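Beta-galactosidase (Bacillus circulans subsp. alkalophilus, PDB 3TTY) hydrolyses terminal beta-galactosides, releasing galactose, as a zinc-containing TIM-barrel glycoside hydrolase that assembles from three chains. Local coordinates at residues P283-R295 against H428-D442. Sequence-based numbering, arbitrary orientation.
Sequences PFSFTAMAHNLMR and HKYYDALYKQNIQTD
The side chain of Ser285 meets His428, Asp432 and Tyr435, spread over two turns of helix 428-435. Its OG receives the N-H of His428 NE2, 2.7 Å away and close to the imidazole plane, and donates a hydrogen bond to Asp432 OD1 at 2.6 Å, meeting that oxygen from above the carboxylate plane. With chi1 at 61°, OG sits between backbone N and carbonyl carbon, while CB lies over the centre of the Tyr435 ring in a CH-pi contact, 3.5 Å from the centroid. The edge of Phe286 points at a face of His428. Tyr431, on the same helix between His428 and Asp432, enters as a knob among Ser285, Ala288, Met289 and Asn292: Met289 CG rests on its face, and SD makes an oblique Met-aromatic contact. Asn292 ND2 reaches Tyr431 OH at the ring edge (2.8 Å), amide and ring planes nearly perpendicular, and sends a second, almost straight bond (175°) to Thr441 O. A leucine in place of Tyr431 would probably leave Asn292 ND2 with one partner fewer and Met289 without its aromatic surface.

This is a domain interface within one chain: helix 284-296 follows the sixth strand of the TIM barrel, and segments 284-295 and 428-435, the latter in the trimerisation domain, cross at 101°, their axes 9.6 Å apart at closest approach. Farther along, Arg295 NH2 forms a salt bridge to Asp442 OD1 (2.7 Å) on its anti side. Second-shell bonds fix these groups: His337 O takes Arg295 NH1, Ser395 and Tyr453 hold the Asp442 carboxylate, and Met443 N binds Asn292 OD1, setting the amide's rotation. Lys436 NZ makes a salt bridge, with a weak hydrogen bond, to Asp432 OD2, the carboxylate oxygen Ser285 leaves unused.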
# COMPACT_ATOMS: atom_id res chain seq x y z
N PRO A 283 12.46 -12.36 -17.64
CA PRO A 283 12.71 -12.68 -19.05
C PRO A 283 14.19 -12.95 -19.34
O PRO A 283 15.07 -12.15 -18.98
CB PRO A 283 12.24 -11.43 -19.79
CG PRO A 283 11.24 -10.81 -18.87
CD PRO A 283 11.73 -11.10 -17.48
N PHE A 284 14.47 -14.07 -20.00
CA PHE A 284 15.86 -14.44 -20.30
C PHE A 284 16.57 -13.36 -21.13
O PHE A 284 17.77 -13.13 -20.95
CB PHE A 284 15.93 -15.82 -20.98
CG PHE A 284 15.06 -16.86 -20.32
CD1 PHE A 284 14.30 -17.74 -21.08
CD2 PHE A 284 15.00 -16.96 -18.92
CE1 PHE A 284 13.51 -18.70 -20.46
CE2 PHE A 284 14.20 -17.91 -18.30
CZ PHE A 284 13.46 -18.78 -19.07
N SER A 285 15.82 -12.70 -22.02
CA SER A 285 16.38 -11.64 -22.85
C SER A 285 16.70 -10.40 -22.01
O SER A 285 17.57 -9.60 -22.37
CB SER A 285 15.43 -11.28 -23.99
OG SER A 285 14.19 -10.80 -23.49
N PHE A 286 16.00 -10.26 -20.89
CA PHE A 286 16.32 -9.18 -19.98
C PHE A 286 17.65 -9.39 -19.26
O PHE A 286 18.46 -8.47 -19.19
CB PHE A 286 15.21 -8.93 -18.94
CG PHE A 286 15.53 -7.80 -18.01
CD1 PHE A 286 15.28 -6.49 -18.38
CD2 PHE A 286 16.13 -8.04 -16.79
CE1 PHE A 286 15.61 -5.43 -17.54
CE2 PHE A 286 16.46 -6.99 -15.93
CZ PHE A 286 16.20 -5.69 -16.32
N THR A 287 17.89 -10.57 -18.70
CA THR A 287 19.17 -10.75 -18.04
C THR A 287 20.32 -10.68 -19.06
O THR A 287 21.41 -10.21 -18.75
CB THR A 287 19.24 -11.96 -17.02
OG1 THR A 287 20.27 -12.89 -17.40
CG2 THR A 287 17.93 -12.65 -16.88
N ALA A 288 20.06 -11.08 -20.30
CA ALA A 288 21.05 -10.89 -21.37
C ALA A 288 21.31 -9.39 -21.60
O ALA A 288 22.46 -8.94 -21.76
CB ALA A 288 20.58 -11.56 -22.66
N MET A 289 20.24 -8.60 -21.63
CA MET A 289 20.36 -7.16 -21.79
C MET A 289 21.18 -6.54 -20.65
O MET A 289 21.95 -5.60 -20.86
CB MET A 289 18.98 -6.49 -21.91
CG MET A 289 19.04 -5.04 -22.38
SD MET A 289 17.44 -4.23 -22.48
CE MET A 289 16.83 -4.47 -20.81
N ALA A 290 21.03 -7.07 -19.44
CA ALA A 290 21.81 -6.59 -18.29
C ALA A 290 23.32 -6.92 -18.38
O ALA A 290 24.16 -6.05 -18.12
CB ALA A 290 21.21 -7.08 -16.96
N HIS A 291 23.67 -8.16 -18.73
CA HIS A 291 25.07 -8.50 -18.93
C HIS A 291 25.60 -7.58 -20.02
O HIS A 291 26.71 -7.04 -19.92
CB HIS A 291 25.25 -9.94 -19.41
CG HIS A 291 24.86 -10.99 -18.41
ND1 HIS A 291 25.49 -11.13 -17.19
CD2 HIS A 291 23.95 -12.00 -18.49
CE1 HIS A 291 24.96 -12.16 -16.55
NE2 HIS A 291 24.03 -12.70 -17.31
N ASN A 292 24.81 -7.44 -21.08
CA ASN A 292 25.16 -6.60 -22.22
C ASN A 292 25.50 -5.19 -21.77
O ASN A 292 26.55 -4.65 -22.10
CB ASN A 292 24.01 -6.58 -23.22
CG ASN A 292 24.46 -6.21 -24.62
OD1 ASN A 292 25.24 -5.27 -24.82
ND2 ASN A 292 23.98 -6.96 -25.60
N LEU A 293 24.61 -4.59 -20.98
CA LEU A 293 24.84 -3.24 -20.48
C LEU A 293 26.12 -3.17 -19.67
O LEU A 293 26.81 -2.16 -19.67
CB LEU A 293 23.66 -2.79 -19.61
CG LEU A 293 23.78 -1.40 -19.00
CD1 LEU A 293 23.77 -0.33 -20.11
CD2 LEU A 293 22.66 -1.16 -18.02
N MET A 294 26.47 -4.25 -18.98
CA MET A 294 27.65 -4.21 -18.13
C MET A 294 28.90 -4.18 -19.00
O MET A 294 29.93 -3.60 -18.64
CB MET A 294 27.68 -5.39 -17.16
CG MET A 294 26.55 -5.42 -16.13
SD MET A 294 26.55 -4.06 -14.95
CE MET A 294 25.44 -2.90 -15.78
N ARG A 295 28.81 -4.85 -20.13
CA ARG A 295 29.88 -4.82 -21.12
C ARG A 295 30.00 -3.41 -21.69
O ARG A 295 31.09 -2.91 -21.94
CB ARG A 295 29.59 -5.82 -22.23
CG ARG A 295 30.64 -5.88 -23.30
CD ARG A 295 30.34 -6.99 -24.27
NE ARG A 295 29.35 -6.64 -25.29
CZ ARG A 295 28.18 -7.25 -25.47
NH1 ARG A 295 27.81 -8.25 -24.68
NH2 ARG A 295 27.38 -6.86 -26.46
N HIS A 428 13.81 -2.56 -23.45
CA HIS A 428 13.81 -4.01 -23.59
C HIS A 428 12.96 -4.53 -24.76
O HIS A 428 13.31 -5.53 -25.38
CB HIS A 428 13.38 -4.69 -22.27
CG HIS A 428 13.32 -6.18 -22.35
ND1 HIS A 428 12.15 -6.89 -22.20
CD2 HIS A 428 14.29 -7.10 -22.58
CE1 HIS A 428 12.40 -8.18 -22.34
NE2 HIS A 428 13.69 -8.33 -22.56
N LYS A 429 11.85 -3.87 -25.07
CA LYS A 429 11.02 -4.33 -26.20
C LYS A 429 11.85 -4.34 -27.48
O LYS A 429 11.69 -5.22 -28.32
CB LYS A 429 9.78 -3.45 -26.39
CG LYS A 429 8.73 -3.62 -25.32
CD LYS A 429 7.61 -2.60 -25.49
CE LYS A 429 6.51 -2.85 -24.48
NZ LYS A 429 5.57 -1.72 -24.41
N TYR A 430 12.75 -3.37 -27.61
CA TYR A 430 13.58 -3.28 -28.80
C TYR A 430 14.73 -4.28 -28.72
O TYR A 430 15.07 -4.92 -29.72
CB TYR A 430 14.11 -1.85 -29.02
CG TYR A 430 13.07 -0.95 -29.67
CD1 TYR A 430 13.01 -0.80 -31.05
CD2 TYR A 430 12.12 -0.29 -28.91
CE1 TYR A 430 12.04 -0.01 -31.65
CE2 TYR A 430 11.16 0.51 -29.49
CZ TYR A 430 11.13 0.65 -30.86
OH TYR A 430 10.15 1.45 -31.43
N TYR A 431 15.31 -4.43 -27.54
CA TYR A 431 16.39 -5.39 -27.35
C TYR A 431 15.91 -6.83 -27.57
O TYR A 431 16.58 -7.61 -28.23
CB TYR A 431 17.02 -5.23 -25.97
CG TYR A 431 18.25 -6.09 -25.78
CD1 TYR A 431 19.51 -5.61 -26.14
CD2 TYR A 431 18.16 -7.38 -25.26
CE1 TYR A 431 20.64 -6.39 -25.96
CE2 TYR A 431 19.29 -8.16 -25.08
CZ TYR A 431 20.52 -7.67 -25.44
OH TYR A 431 21.64 -8.44 -25.28
N ASP A 432 14.75 -7.16 -27.01
CA ASP A 432 14.11 -8.47 -27.17
C ASP A 432 14.00 -8.81 -28.65
O ASP A 432 14.43 -9.88 -29.09
CB ASP A 432 12.72 -8.42 -26.55
CG ASP A 432 12.16 -9.79 -26.22
OD1 ASP A 432 12.93 -10.67 -25.77
OD2 ASP A 432 10.93 -9.99 -26.39
N ALA A 433 13.42 -7.90 -29.42
CA ALA A 433 13.22 -8.10 -30.85
C ALA A 433 14.51 -8.48 -31.56
O ALA A 433 14.50 -9.29 -32.48
CB ALA A 433 12.60 -6.84 -31.49
N LEU A 434 15.62 -7.88 -31.14
CA LEU A 434 16.92 -8.23 -31.71
C LEU A 434 17.33 -9.61 -31.20
O LEU A 434 17.73 -10.48 -31.98
CB LEU A 434 17.97 -7.18 -31.37
CG LEU A 434 17.81 -5.82 -32.09
CD1 LEU A 434 18.35 -4.68 -31.25
CD2 LEU A 434 18.51 -5.85 -33.44
N TYR A 435 17.22 -9.80 -29.89
CA TYR A 435 17.55 -11.05 -29.22
C TYR A 435 16.91 -12.23 -29.95
O TYR A 435 17.58 -13.21 -30.25
CB TYR A 435 17.08 -10.97 -27.76
CG TYR A 435 17.14 -12.23 -26.93
CD1 TYR A 435 18.22 -12.49 -26.09
CD2 TYR A 435 16.07 -13.13 -26.91
CE1 TYR A 435 18.27 -13.63 -25.30
CE2 TYR A 435 16.11 -14.28 -26.13
CZ TYR A 435 17.21 -14.52 -25.32
OH TYR A 435 17.25 -15.64 -24.53
N LYS A 436 15.63 -12.11 -30.26
CA LYS A 436 14.89 -13.21 -30.88
C LYS A 436 15.38 -13.59 -32.27
O LYS A 436 15.02 -14.64 -32.79
CB LYS A 436 13.40 -12.88 -30.95
CG LYS A 436 12.70 -12.94 -29.62
CD LYS A 436 11.28 -12.40 -29.75
CE LYS A 436 10.54 -12.48 -28.42
NZ LYS A 436 9.26 -11.71 -28.44
N GLN A 437 16.19 -12.73 -32.87
CA GLN A 437 16.68 -12.98 -34.22
C GLN A 437 18.18 -13.21 -34.21
O GLN A 437 18.79 -13.34 -35.26
CB GLN A 437 16.30 -11.82 -35.16
CG GLN A 437 14.79 -11.58 -35.22
CD GLN A 437 14.40 -10.40 -36.10
OE1 GLN A 437 15.14 -10.02 -37.00
NE2 GLN A 437 13.23 -9.83 -35.83
N ASN A 438 18.75 -13.29 -33.01
CA ASN A 438 20.18 -13.52 -32.87
C ASN A 438 21.00 -12.45 -33.60
O ASN A 438 22.06 -12.72 -34.17
CB ASN A 438 20.56 -14.93 -33.35
CG ASN A 438 19.79 -16.04 -32.63
OD1 ASN A 438 19.54 -15.96 -31.43
ND2 ASN A 438 19.40 -17.07 -33.38
N ILE A 439 20.49 -11.22 -33.59
CA ILE A 439 21.23 -10.10 -34.14
C ILE A 439 22.15 -9.62 -33.05
O ILE A 439 21.69 -9.22 -31.98
CB ILE A 439 20.32 -8.93 -34.57
CG1 ILE A 439 19.20 -9.39 -35.51
CG2 ILE A 439 21.14 -7.82 -35.21
CD1 ILE A 439 19.65 -9.57 -36.94
N GLN A 440 23.45 -9.67 -33.30
CA GLN A 440 24.43 -9.25 -32.31
C GLN A 440 24.25 -7.77 -32.01
O GLN A 440 24.23 -6.94 -32.93
CB GLN A 440 25.84 -9.53 -32.82
CG GLN A 440 26.93 -9.15 -31.84
CD GLN A 440 26.98 -10.07 -30.62
OE1 GLN A 440 26.36 -11.15 -30.60
NE2 GLN A 440 27.72 -9.64 -29.60
N THR A 441 24.11 -7.43 -30.74
CA THR A 441 23.79 -6.06 -30.35
C THR A 441 24.56 -5.63 -29.11
O THR A 441 24.84 -6.44 -28.22
CB THR A 441 22.29 -5.93 -30.05
OG1 THR A 441 21.97 -6.80 -28.96
CG2 THR A 441 21.45 -6.36 -31.22
N ASP A 442 24.92 -4.35 -29.07
CA ASP A 442 25.54 -3.75 -27.89
C ASP A 442 24.61 -2.74 -27.26
O ASP A 442 24.05 -1.89 -27.96
CB ASP A 442 26.80 -2.98 -28.27
CG ASP A 442 27.90 -3.86 -28.77
OD1 ASP A 442 27.86 -5.08 -28.46
OD2 ASP A 442 28.80 -3.33 -29.44